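PDB 2RFQ: flavin-dependent monooxygenase, oxygenase subunit HsaA from Rhodococcus sp., which catalyses the FMNH2- and O2-dependent ortho-hydroxylation of the steroid metabolite 3-HSA to the catechol 3,4-DHSA during cholesterol catabolism. Local coordinates for residues I89-H95 with V114-Y120; T134-A140 with T194-V200; D146-V152 with L170-Y176. The contacts are given in a common frame with arbitrary orientation. Numbering follows the deposited sequence.

Interaction 1 (I89-H95 with V114-Y120)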
loop_
_atom_site.group_PDB
_atom_site.type_symbol
_atom_site.label_atom_id
_atom_site.label_comp_id
_atom_site.label_asym_id
_atom_site.label_seq_id
_atom_site.Cartn_x
_atom_site.Cartn_y
_atom_site.Cartn_z
ATOM N N ILE A 89 -2.806 32.074 -9.579
ATOM C CA ILE A 89 -3.055 33.477 -9.923
ATOM C C ILE A 89 -4.333 33.982 -9.230
ATOM O O ILE A 89 -4.373 35.106 -8.747
ATOM C CB ILE A 89 -3.076 33.715 -11.456
ATOM C CG1 ILE A 89 -1.719 33.318 -12.070
ATOM C CG2 ILE A 89 -3.387 35.168 -11.766
ATOM C CD1 ILE A 89 -1.451 33.887 -13.449
ATOM N N GLY A 90 -5.352 33.131 -9.151
ATOM C CA GLY A 90 -6.594 33.520 -8.496
ATOM C C GLY A 90 -6.376 33.822 -7.017
ATOM O O GLY A 90 -6.956 34.763 -6.476
ATOM N N VAL A 91 -5.544 33.020 -6.350
ATOM C CA VAL A 91 -5.348 33.212 -4.911
ATOM C C VAL A 91 -4.549 34.486 -4.616
ATOM O O VAL A 91 -4.636 35.044 -3.523
ATOM C CB VAL A 91 -4.739 31.969 -4.225
ATOM C CG1 VAL A 91 -3.207 32.054 -4.178
ATOM C CG2 VAL A 91 -5.311 31.840 -2.802
ATOM N N HIS A 92 -3.773 34.964 -5.597
ATOM C CA HIS A 92 -3.024 36.201 -5.381
ATOM C C HIS A 92 -3.947 37.389 -5.180
ATOM O O HIS A 92 -3.548 38.371 -4.579
ATOM C CB HIS A 92 -2.054 36.459 -6.523
ATOM C CG HIS A 92 -1.063 35.363 -6.688
ATOM N ND1 HIS A 92 -0.532 35.023 -7.914
ATOM C CD2 HIS A 92 -0.561 34.476 -5.795
ATOM C CE1 HIS A 92 0.288 33.997 -7.761
ATOM N NE2 HIS A 92 0.282 33.646 -6.488
ATOM N N ASN A 93 -5.178 37.292 -5.676
ATOM C CA ASN A 93 -6.158 38.385 -5.491
ATOM C C ASN A 93 -6.685 38.421 -4.063
ATOM O O ASN A 93 -7.070 39.478 -3.559
ATOM C CB ASN A 93 -7.273 38.310 -6.544
ATOM C CG ASN A 93 -6.756 38.645 -7.949
ATOM O OD1 ASN A 93 -5.613 39.090 -8.106
ATOM N ND2 ASN A 93 -7.574 38.401 -8.970
ATOM N N TRP A 94 -6.659 37.261 -3.424
ATOM C CA TRP A 94 -6.906 37.144 -1.996
ATOM C C TRP A 94 -5.708 37.743 -1.228
ATOM O O TRP A 94 -5.871 38.543 -0.304
ATOM C CB TRP A 94 -7.113 35.655 -1.623
ATOM C CG TRP A 94 -7.347 35.389 -0.147
ATOM C CD1 TRP A 94 -8.561 35.270 0.487
ATOM C CD2 TRP A 94 -6.344 35.201 0.868
ATOM N NE1 TRP A 94 -8.373 35.047 1.846
ATOM C CE2 TRP A 94 -7.025 34.982 2.096
ATOM C CE3 TRP A 94 -4.942 35.181 0.857
ATOM C CZ2 TRP A 94 -6.357 34.759 3.292
ATOM C CZ3 TRP A 94 -4.264 34.966 2.089
ATOM C CH2 TRP A 94 -4.980 34.765 3.269
ATOM N N HIS A 95 -4.502 37.342 -1.607
ATOM C CA HIS A 95 -3.294 37.825 -0.914
ATOM C C HIS A 95 -3.183 39.351 -1.001
ATOM O O HIS A 95 -2.911 40.019 0.008
ATOM C CB HIS A 95 -2.035 37.157 -1.504
ATOM C CG HIS A 95 -0.790 37.378 -0.687
ATOM N ND1 HIS A 95 0.452 36.969 -1.119
ATOM C CD2 HIS A 95 -0.598 37.947 0.532
ATOM C CE1 HIS A 95 1.363 37.278 -0.208
ATOM N NE2 HIS A 95 0.751 37.857 0.813
ATOM N N VAL A 114 -6.330 43.425 -13.572
ATOM C CA VAL A 114 -4.889 43.146 -13.550
ATOM C C VAL A 114 -4.596 41.884 -12.707
ATOM O O VAL A 114 -5.232 41.666 -11.677
ATOM C CB VAL A 114 -4.117 44.378 -13.036
ATOM C CG1 VAL A 114 -2.681 44.020 -12.635
ATOM C CG2 VAL A 114 -4.145 45.481 -14.113
ATOM N N ARG A 115 -3.635 41.077 -13.167
ATOM C CA ARG A 115 -3.238 39.828 -12.513
ATOM C C ARG A 115 -1.823 39.935 -11.940
ATOM O O ARG A 115 -0.992 40.746 -12.392
ATOM C CB ARG A 115 -3.295 38.666 -13.502
ATOM C CG ARG A 115 -4.717 38.259 -13.872
ATOM C CD ARG A 115 -4.704 37.083 -14.832
ATOM N NE ARG A 115 -4.423 37.456 -16.217
ATOM C CZ ARG A 115 -5.352 37.892 -17.077
ATOM N NH1 ARG A 115 -6.625 38.069 -16.685
ATOM N NH2 ARG A 115 -5.002 38.193 -18.326
ATOM N N ILE A 116 -1.576 39.080 -10.962
ATOM C CA ILE A 116 -0.319 39.075 -10.206
ATOM C C ILE A 116 0.170 37.632 -10.217
ATOM O O ILE A 116 -0.646 36.718 -10.053
ATOM C CB ILE A 116 -0.619 39.491 -8.720
ATOM C CG1 ILE A 116 -1.212 40.904 -8.647
ATOM C CG2 ILE A 116 0.622 39.449 -7.839
ATOM C CD1 ILE A 116 -2.707 40.896 -8.424
ATOM N N SER A 117 1.472 37.415 -10.433
ATOM C CA SER A 117 2.028 36.052 -10.304
ATOM C C SER A 117 2.834 35.998 -9.020
ATOM O O SER A 117 2.962 37.025 -8.335
ATOM C CB SER A 117 2.853 35.635 -11.534
ATOM O OG SER A 117 4.102 36.307 -11.600
ATOM N N SER A 118 3.352 34.828 -8.658
ATOM C CA SER A 118 4.127 34.783 -7.413
ATOM C C SER A 118 5.270 33.817 -7.467
ATOM O O SER A 118 5.348 32.972 -8.362
ATOM C CB SER A 118 3.232 34.352 -6.247
ATOM O OG SER A 118 2.850 32.987 -6.435
ATOM N N SER A 119 6.145 33.933 -6.475
ATOM C CA SER A 119 7.074 32.853 -6.170
ATOM C C SER A 119 7.364 33.037 -4.695
ATOM O O SER A 119 8.041 33.984 -4.315
ATOM C CB SER A 119 8.342 32.962 -7.019
ATOM O OG SER A 119 9.270 31.926 -6.699
ATOM N N TYR A 120 6.785 32.176 -3.858
ATOM C CA TYR A 120 6.850 32.438 -2.402
ATOM C C TYR A 120 8.055 31.842 -1.697
ATOM O O TYR A 120 8.388 32.259 -0.568
ATOM C CB TYR A 120 5.562 31.986 -1.709
ATOM C CG TYR A 120 4.330 32.792 -2.051
ATOM C CD1 TYR A 120 4.238 34.154 -1.731
ATOM C CD2 TYR A 120 3.234 32.183 -2.674
ATOM C CE1 TYR A 120 3.063 34.882 -2.043
ATOM C CE2 TYR A 120 2.075 32.886 -2.980
ATOM C CZ TYR A 120 1.996 34.250 -2.665
ATOM O OH TYR A 120 0.846 34.971 -2.942
HETATM O O HOH W 1 -3.967 37.761 -9.833
HETATM O O HOH W 2 -7.193 39.557 -11.505
#
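H92, I116 and Y120 have the most surface buried here. Helix 89-95 crosses strand 116-119 almost at a right angle (93°), with axes 7.3 Å apart. H92 points from the helix toward the strand. Its ND1 donates a hydrogen bond to the backbone O of I116 at 2.7 Å. On the other side of the ring, H92 NE2 lies 2.7 Å from OG of S118.

CD1 of I116 lies 3.4 Å from OD1 of N93. Water 1 accepts from I116 N at 3.0 Å and also lies within hydrogen-bonding reach of I89 O and N93 OD1. Water 2 joins N93 ND2 to V114 O. N93 ND2 is also hydrogen-bonded to F50 O.

Y120 closes the far end. Its OH shares a 2.7 Å hydrogen bond with ND1 of H95. The rings of H92, H95 and Y120 form an aromatic cluster, and W233 of helix 233-266 meets both H95 and Y120.

S118 and Y120, with S119 between them, probably bind FMN. The contact packs a helix of the N-terminal domain against a strand of the beta domain, beside the probable flavin site, in an acyl-CoA dehydrogenase-like fold.

Interaction 2 (T134-A140 with T194-V200)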
loop_
_atom_site.group_PDB
_atom_site.type_symbol
_atom_site.label_atom_id
_atom_site.label_comp_id
_atom_site.label_asym_id
_atom_site.label_seq_id
_atom_site.Cartn_x
_atom_site.Cartn_y
_atom_site.Cartn_z
ATOM N N THR A 134 15.689 47.452 -0.957
ATOM C CA THR A 134 16.347 47.107 -2.215
ATOM C C THR A 134 16.284 45.594 -2.335
ATOM O O THR A 134 16.778 44.859 -1.475
ATOM C CB THR A 134 17.822 47.578 -2.269
ATOM O OG1 THR A 134 17.884 48.989 -2.034
ATOM C CG2 THR A 134 18.434 47.288 -3.637
ATOM N N VAL A 135 15.661 45.142 -3.411
ATOM C CA VAL A 135 15.392 43.733 -3.577
ATOM C C VAL A 135 16.239 43.172 -4.707
ATOM O O VAL A 135 16.423 43.814 -5.746
ATOM C CB VAL A 135 13.883 43.472 -3.821
ATOM C CG1 VAL A 135 13.609 41.972 -3.968
ATOM C CG2 VAL A 135 13.056 44.045 -2.658
ATOM N N ASN A 136 16.772 41.975 -4.463
ATOM C CA ASN A 136 17.553 41.209 -5.436
ATOM C C ASN A 136 17.117 39.764 -5.367
ATOM O O ASN A 136 16.972 39.192 -4.276
ATOM C CB ASN A 136 19.061 41.313 -5.163
ATOM C CG ASN A 136 19.640 42.634 -5.624
ATOM O OD1 ASN A 136 19.883 42.840 -6.817
ATOM N ND2 ASN A 136 19.868 43.540 -4.680
ATOM N N GLY A 137 16.876 39.169 -6.528
ATOM C CA GLY A 137 16.543 37.752 -6.537
ATOM C C GLY A 137 16.338 37.175 -7.914
ATOM O O GLY A 137 16.314 37.896 -8.903
ATOM N N ALA A 138 16.204 35.859 -7.950
ATOM C CA ALA A 138 15.837 35.136 -9.158
ATOM C C ALA A 138 14.843 34.048 -8.747
ATOM O O ALA A 138 15.211 32.910 -8.402
ATOM C CB ALA A 138 17.096 34.556 -9.846
ATOM N N TRP A 139 13.571 34.419 -8.791
ATOM C CA TRP A 139 12.502 33.596 -8.251
ATOM C C TRP A 139 11.929 32.666 -9.326
ATOM O O TRP A 139 11.189 33.105 -10.210
ATOM C CB TRP A 139 11.387 34.486 -7.700
ATOM C CG TRP A 139 11.564 34.952 -6.294
ATOM C CD1 TRP A 139 11.190 34.289 -5.165
ATOM C CD2 TRP A 139 12.128 36.199 -5.866
ATOM N NE1 TRP A 139 11.478 35.053 -4.044
ATOM C CE2 TRP A 139 12.072 36.221 -4.449
ATOM C CE3 TRP A 139 12.688 37.292 -6.540
ATOM C CZ2 TRP A 139 12.526 37.311 -3.696
ATOM C CZ3 TRP A 139 13.155 38.385 -5.784
ATOM C CH2 TRP A 139 13.065 38.375 -4.377
ATOM N N ALA A 140 12.286 31.386 -9.226
ATOM C CA ALA A 140 11.808 30.340 -10.154
ATOM C C ALA A 140 10.378 29.914 -9.860
ATOM O O ALA A 140 9.785 30.297 -8.843
ATOM C CB ALA A 140 12.729 29.115 -10.086
ATOM N N THR A 194 11.071 32.191 -14.512
ATOM C CA THR A 194 11.854 32.744 -13.412
ATOM C C THR A 194 11.847 34.253 -13.480
ATOM O O THR A 194 12.148 34.843 -14.518
ATOM C CB THR A 194 13.313 32.175 -13.431
ATOM O OG1 THR A 194 13.260 30.751 -13.261
ATOM C CG2 THR A 194 14.172 32.782 -12.326
ATOM N N VAL A 195 11.505 34.858 -12.351
ATOM C CA VAL A 195 11.339 36.305 -12.235
ATOM C C VAL A 195 12.615 36.861 -11.625
ATOM O O VAL A 195 12.958 36.556 -10.471
ATOM C CB VAL A 195 10.112 36.653 -11.384
ATOM C CG1 VAL A 195 10.076 38.155 -11.076
ATOM C CG2 VAL A 195 8.814 36.197 -12.105
ATOM N N VAL A 196 13.322 37.642 -12.433
ATOM C CA VAL A 196 14.666 38.115 -12.097
ATOM C C VAL A 196 14.585 39.594 -11.728
ATOM O O VAL A 196 14.088 40.422 -12.514
ATOM C CB VAL A 196 15.667 37.902 -13.257
ATOM C CG1 VAL A 196 17.053 38.434 -12.865
ATOM C CG2 VAL A 196 15.756 36.412 -13.652
ATOM N N VAL A 197 15.066 39.892 -10.523
ATOM C CA VAL A 197 14.935 41.224 -9.918
ATOM C C VAL A 197 16.347 41.701 -9.565
ATOM O O VAL A 197 17.065 41.012 -8.847
ATOM C CB VAL A 197 14.025 41.161 -8.647
ATOM C CG1 VAL A 197 13.910 42.533 -7.966
ATOM C CG2 VAL A 197 12.632 40.627 -9.000
ATOM N N GLU A 198 16.738 42.861 -10.093
ATOM C CA GLU A 198 18.103 43.366 -9.924
ATOM C C GLU A 198 18.110 44.782 -9.362
ATOM O O GLU A 198 17.760 45.734 -10.061
ATOM C CB GLU A 198 18.872 43.311 -11.247
ATOM C CG GLU A 198 18.917 41.908 -11.843
ATOM C CD GLU A 198 19.693 41.815 -13.140
ATOM O OE1 GLU A 198 20.044 40.678 -13.520
ATOM O OE2 GLU A 198 19.977 42.863 -13.762
ATOM N N ASP A 199 18.493 44.905 -8.094
ATOM C CA ASP A 199 18.698 46.219 -7.476
ATOM C C ASP A 199 17.455 47.105 -7.596
ATOM O O ASP A 199 17.526 48.265 -8.031
ATOM C CB ASP A 199 19.926 46.892 -8.118
ATOM C CG ASP A 199 20.337 48.176 -7.423
ATOM O OD1 ASP A 199 20.216 48.257 -6.175
ATOM O OD2 ASP A 199 20.791 49.112 -8.134
ATOM N N VAL A 200 16.309 46.540 -7.225
ATOM C CA VAL A 200 15.026 47.219 -7.384
ATOM C C VAL A 200 14.513 47.783 -6.069
ATOM O O VAL A 200 14.499 47.091 -5.056
ATOM C CB VAL A 200 13.979 46.229 -7.980
ATOM C CG1 VAL A 200 12.559 46.768 -7.841
ATOM C CG2 VAL A 200 14.319 45.888 -9.442
HETATM O O HOH W 3 21.280 45.875 -5.463
#
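Backbone hydrogen bonds carry most of this antiparallel strand pair. W139 N donates to V195 O and V195 N to W139 O, both at 2.8 Å. G137 and V197 form the next hydrogen-bonded pair, with G137 N to V197 O at 3.0 Å and V197 N to G137 O at 2.9 Å. V135 N donates to V200 O at 2.8 Å, and V200 N returns to V135 O at 3.1 Å. Between the last two pairs the register slips by one residue. D199 and V200 both face V135, a G1 beta bulge.

Side-chain polar contacts gather at the bulge. N136 OD1 accepts from D199 N at 2.8 Å. Water 3 bridges N136 ND2 and D199 OD1.

Most apolar contacts lie on the face with V135, W139, V195 and V197. CG1 of V135 and CG1 of V197 are 4.0 Å apart, as are W139 CZ3 and V197 CG2. A138 CB meets V196 CG2 on the other face at 4.4 Å. L153 of strand 150-159 packs on W139, V195 and V197, and F169 on V135.

The chemistry implies a pairing set mainly by the backbone, with an apolar face turned to the core and a polar, hydrated bulge.

Interaction 3 (D146-V152 with L170-Y176). With 1PS (3-pyridinium-1-ylpropane-1-sulfonate), chain F.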
loop_
_atom_site.group_PDB
_atom_site.type_symbol
_atom_site.label_atom_id
_atom_site.label_comp_id
_atom_site.label_asym_id
_atom_site.label_seq_id
_atom_site.Cartn_x
_atom_site.Cartn_y
_atom_site.Cartn_z
ATOM N N ASP A 146 3.777 35.068 -17.302
ATOM C CA ASP A 146 3.594 35.886 -18.511
ATOM C C ASP A 146 2.231 36.583 -18.526
ATOM O O ASP A 146 2.046 37.614 -19.191
ATOM C CB ASP A 146 3.755 35.043 -19.775
ATOM C CG ASP A 146 3.846 35.891 -21.035
ATOM O OD1 ASP A 146 4.631 36.863 -21.066
ATOM O OD2 ASP A 146 3.122 35.580 -21.991
ATOM N N HIS A 147 1.288 36.021 -17.775
ATOM C CA HIS A 147 -0.092 36.503 -17.779
ATOM C C HIS A 147 -0.375 37.503 -16.685
ATOM O O HIS A 147 -1.536 37.796 -16.408
ATOM C CB HIS A 147 -1.049 35.318 -17.672
ATOM C CG HIS A 147 -1.029 34.457 -18.890
ATOM N ND1 HIS A 147 -1.453 34.917 -20.119
ATOM C CD2 HIS A 147 -0.613 33.179 -19.082
ATOM C CE1 HIS A 147 -1.310 33.953 -21.017
ATOM N NE2 HIS A 147 -0.806 32.889 -20.410
ATOM N N ALA A 148 0.684 38.020 -16.068
ATOM C CA ALA A 148 0.536 38.947 -14.943
ATOM C C ALA A 148 1.393 40.168 -15.191
ATOM O O ALA A 148 2.355 40.100 -15.958
ATOM C CB ALA A 148 0.969 38.255 -13.624
ATOM N N SER A 149 1.056 41.275 -14.536
ATOM C CA SER A 149 1.820 42.522 -14.696
ATOM C C SER A 149 2.433 42.979 -13.372
ATOM O O SER A 149 3.038 44.058 -13.298
ATOM C CB SER A 149 0.970 43.629 -15.342
ATOM O OG SER A 149 -0.148 43.898 -14.549
ATOM N N TRP A 150 2.289 42.141 -12.343
ATOM C CA TRP A 150 2.942 42.311 -11.040
ATOM C C TRP A 150 3.311 40.940 -10.516
ATOM O O TRP A 150 2.721 39.933 -10.927
ATOM C CB TRP A 150 1.970 42.884 -10.009
ATOM C CG TRP A 150 1.569 44.321 -10.268
ATOM C CD1 TRP A 150 0.642 44.749 -11.183
ATOM C CD2 TRP A 150 2.055 45.501 -9.604
ATOM N NE1 TRP A 150 0.528 46.112 -11.134
ATOM C CE2 TRP A 150 1.381 46.604 -10.177
ATOM C CE3 TRP A 150 2.995 45.732 -8.578
ATOM C CZ2 TRP A 150 1.613 47.934 -9.766
ATOM C CZ3 TRP A 150 3.230 47.065 -8.159
ATOM C CH2 TRP A 150 2.533 48.140 -8.765
ATOM N N ALA A 151 4.263 40.899 -9.588
ATOM C CA ALA A 151 4.575 39.644 -8.887
ATOM C C ALA A 151 4.660 39.898 -7.408
ATOM O O ALA A 151 5.059 40.989 -6.986
ATOM C CB ALA A 151 5.889 39.052 -9.385
ATOM N N VAL A 152 4.254 38.904 -6.618
ATOM C CA VAL A 152 4.550 38.922 -5.186
ATOM C C VAL A 152 5.578 37.837 -4.906
ATOM O O VAL A 152 5.418 36.660 -5.290
ATOM C CB VAL A 152 3.293 38.765 -4.304
ATOM C CG1 VAL A 152 2.460 40.043 -4.342
ATOM C CG2 VAL A 152 2.457 37.547 -4.726
ATOM N N LEU A 170 5.853 43.121 -3.346
ATOM C CA LEU A 170 4.990 43.328 -4.515
ATOM C C LEU A 170 5.743 44.227 -5.505
ATOM O O LEU A 170 6.085 45.370 -5.173
ATOM C CB LEU A 170 3.664 44.007 -4.099
ATOM C CG LEU A 170 2.719 44.506 -5.211
ATOM C CD1 LEU A 170 2.122 43.367 -6.047
ATOM C CD2 LEU A 170 1.590 45.386 -4.574
ATOM N N ILE A 171 6.019 43.697 -6.695
ATOM C CA ILE A 171 6.876 44.372 -7.670
ATOM C C ILE A 171 6.191 44.406 -9.042
ATOM O O ILE A 171 5.650 43.373 -9.478
ATOM C CB ILE A 171 8.248 43.649 -7.784
ATOM C CG1 ILE A 171 8.880 43.516 -6.389
ATOM C CG2 ILE A 171 9.171 44.399 -8.766
ATOM C CD1 ILE A 171 10.369 43.043 -6.347
ATOM N N PRO A 172 6.176 45.586 -9.703
ATOM C CA PRO A 172 5.529 45.602 -11.006
ATOM C C PRO A 172 6.426 45.037 -12.093
ATOM O O PRO A 172 7.649 45.058 -11.967
ATOM C CB PRO A 172 5.283 47.097 -11.244
ATOM C CG PRO A 172 6.494 47.758 -10.574
ATOM C CD PRO A 172 6.687 46.927 -9.317
ATOM N N ARG A 173 5.823 44.564 -13.182
ATOM C CA ARG A 173 6.588 43.913 -14.235
ATOM C C ARG A 173 7.637 44.793 -14.922
ATOM O O ARG A 173 8.610 44.271 -15.444
ATOM C CB ARG A 173 5.644 43.265 -15.255
ATOM C CG ARG A 173 6.345 42.364 -16.252
ATOM C CD ARG A 173 5.344 41.405 -16.812
ATOM N NE ARG A 173 5.932 40.677 -17.927
ATOM C CZ ARG A 173 5.279 39.773 -18.645
ATOM N NH1 ARG A 173 4.013 39.473 -18.332
ATOM N NH2 ARG A 173 5.905 39.165 -19.670
ATOM N N GLU A 174 7.464 46.115 -14.907
ATOM C CA GLU A 174 8.463 46.997 -15.506
ATOM C C GLU A 174 9.797 46.892 -14.747
ATOM O O GLU A 174 10.853 47.237 -15.284
ATOM C CB GLU A 174 7.959 48.437 -15.521
ATOM C CG GLU A 174 7.770 49.019 -14.131
ATOM C CD GLU A 174 6.948 50.284 -14.109
ATOM O OE1 GLU A 174 5.868 50.325 -14.747
ATOM O OE2 GLU A 174 7.370 51.234 -13.418
ATOM N N ASP A 175 9.741 46.380 -13.515
ATOM C CA ASP A 175 10.921 46.237 -12.658
ATOM C C ASP A 175 11.557 44.852 -12.627
ATOM O O ASP A 175 12.525 44.625 -11.893
ATOM C CB ASP A 175 10.623 46.705 -11.227
ATOM C CG ASP A 175 10.427 48.210 -11.119
ATOM O OD1 ASP A 175 10.916 48.956 -12.006
ATOM O OD2 ASP A 175 9.799 48.641 -10.117
ATOM N N TYR A 176 11.019 43.913 -13.396
ATOM C CA TYR A 176 11.652 42.587 -13.440
ATOM C C TYR A 176 11.695 41.996 -14.828
ATOM O O TYR A 176 11.009 42.475 -15.723
ATOM C CB TYR A 176 11.009 41.602 -12.455
ATOM C CG TYR A 176 9.529 41.318 -12.597
ATOM C CD1 TYR A 176 9.032 40.431 -13.567
ATOM C CD2 TYR A 176 8.629 41.887 -11.703
ATOM C CE1 TYR A 176 7.664 40.138 -13.648
ATOM C CE2 TYR A 176 7.261 41.610 -11.771
ATOM C CZ TYR A 176 6.781 40.740 -12.747
ATOM O OH TYR A 176 5.419 40.506 -12.789
HETATM S S1 1PS F . 9.466 40.547 -19.497
HETATM O O1 1PS F . 10.797 39.952 -19.205
HETATM O O2 1PS F . 8.553 39.517 -20.054
HETATM O O3 1PS F . 8.826 41.185 -18.303
#
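The pocket that holds the sulfonate of 1PS is built partly by this contact, through R173 and Y176. R173 NE donates to 1PS O3 at 3.0 Å, and R173 NH2 donates to 1PS O2 at 2.7 Å. I178 N is also hydrogen-bonded to 1PS.

The same guanidinium ties down the loop before strand 150-152. R173 NH1 donates to D146 O at 2.8 Å and to A148 O at 3.0 Å. R173 NH2 makes a salt bridge to D146 OD1 at 3.0 Å.

The two segments belong to a beta hairpin, strands 150-159 and 162-172, of the beta domain. A151 and I171 are its hydrogen-bonded pair here. A151 N donates to I171 O at 2.8 Å, and I171 N donates to A151 O at 2.9 Å. Just past the paired residues, R173 N donates to S149 O at 2.8 Å.

W150 and P172 form a non-hydrogen-bonded pair. P172 CB sits 3.6 Å from the centroid of the six-membered ring of W150, a CH-pi contact over the face. L170 CD1 adds to this side, 3.6 Å from W150 CE3 and 3.8 Å from V152 CG1. Y176 CE2 lies 3.8 Å from A151 CB.

In the fold
All three interactions reach the same mixed sheet. Interaction 1 is the buried one, its centre about 10 Å from the centre of the chain. There a helix meets a strand through side-chain hydrogen bonds, waters and aromatic rings. Interactions 2 and 3 are only partly buried, with centres about 22 and 18 Å from the chain centre. Both pair antiparallel strands by backbone bonds, but interaction 3 adds a charged arginine that meets a ligand. Interactions 1 and 3 lie on neighbouring strands, 116-119 and 150-159, with S117 N 2.9 Å from W150 O. Interaction 3 nests inside the loop closed by interaction 2. S119 OG probably hydrogen-bonds to A140 O, joining interactions 1 and 2.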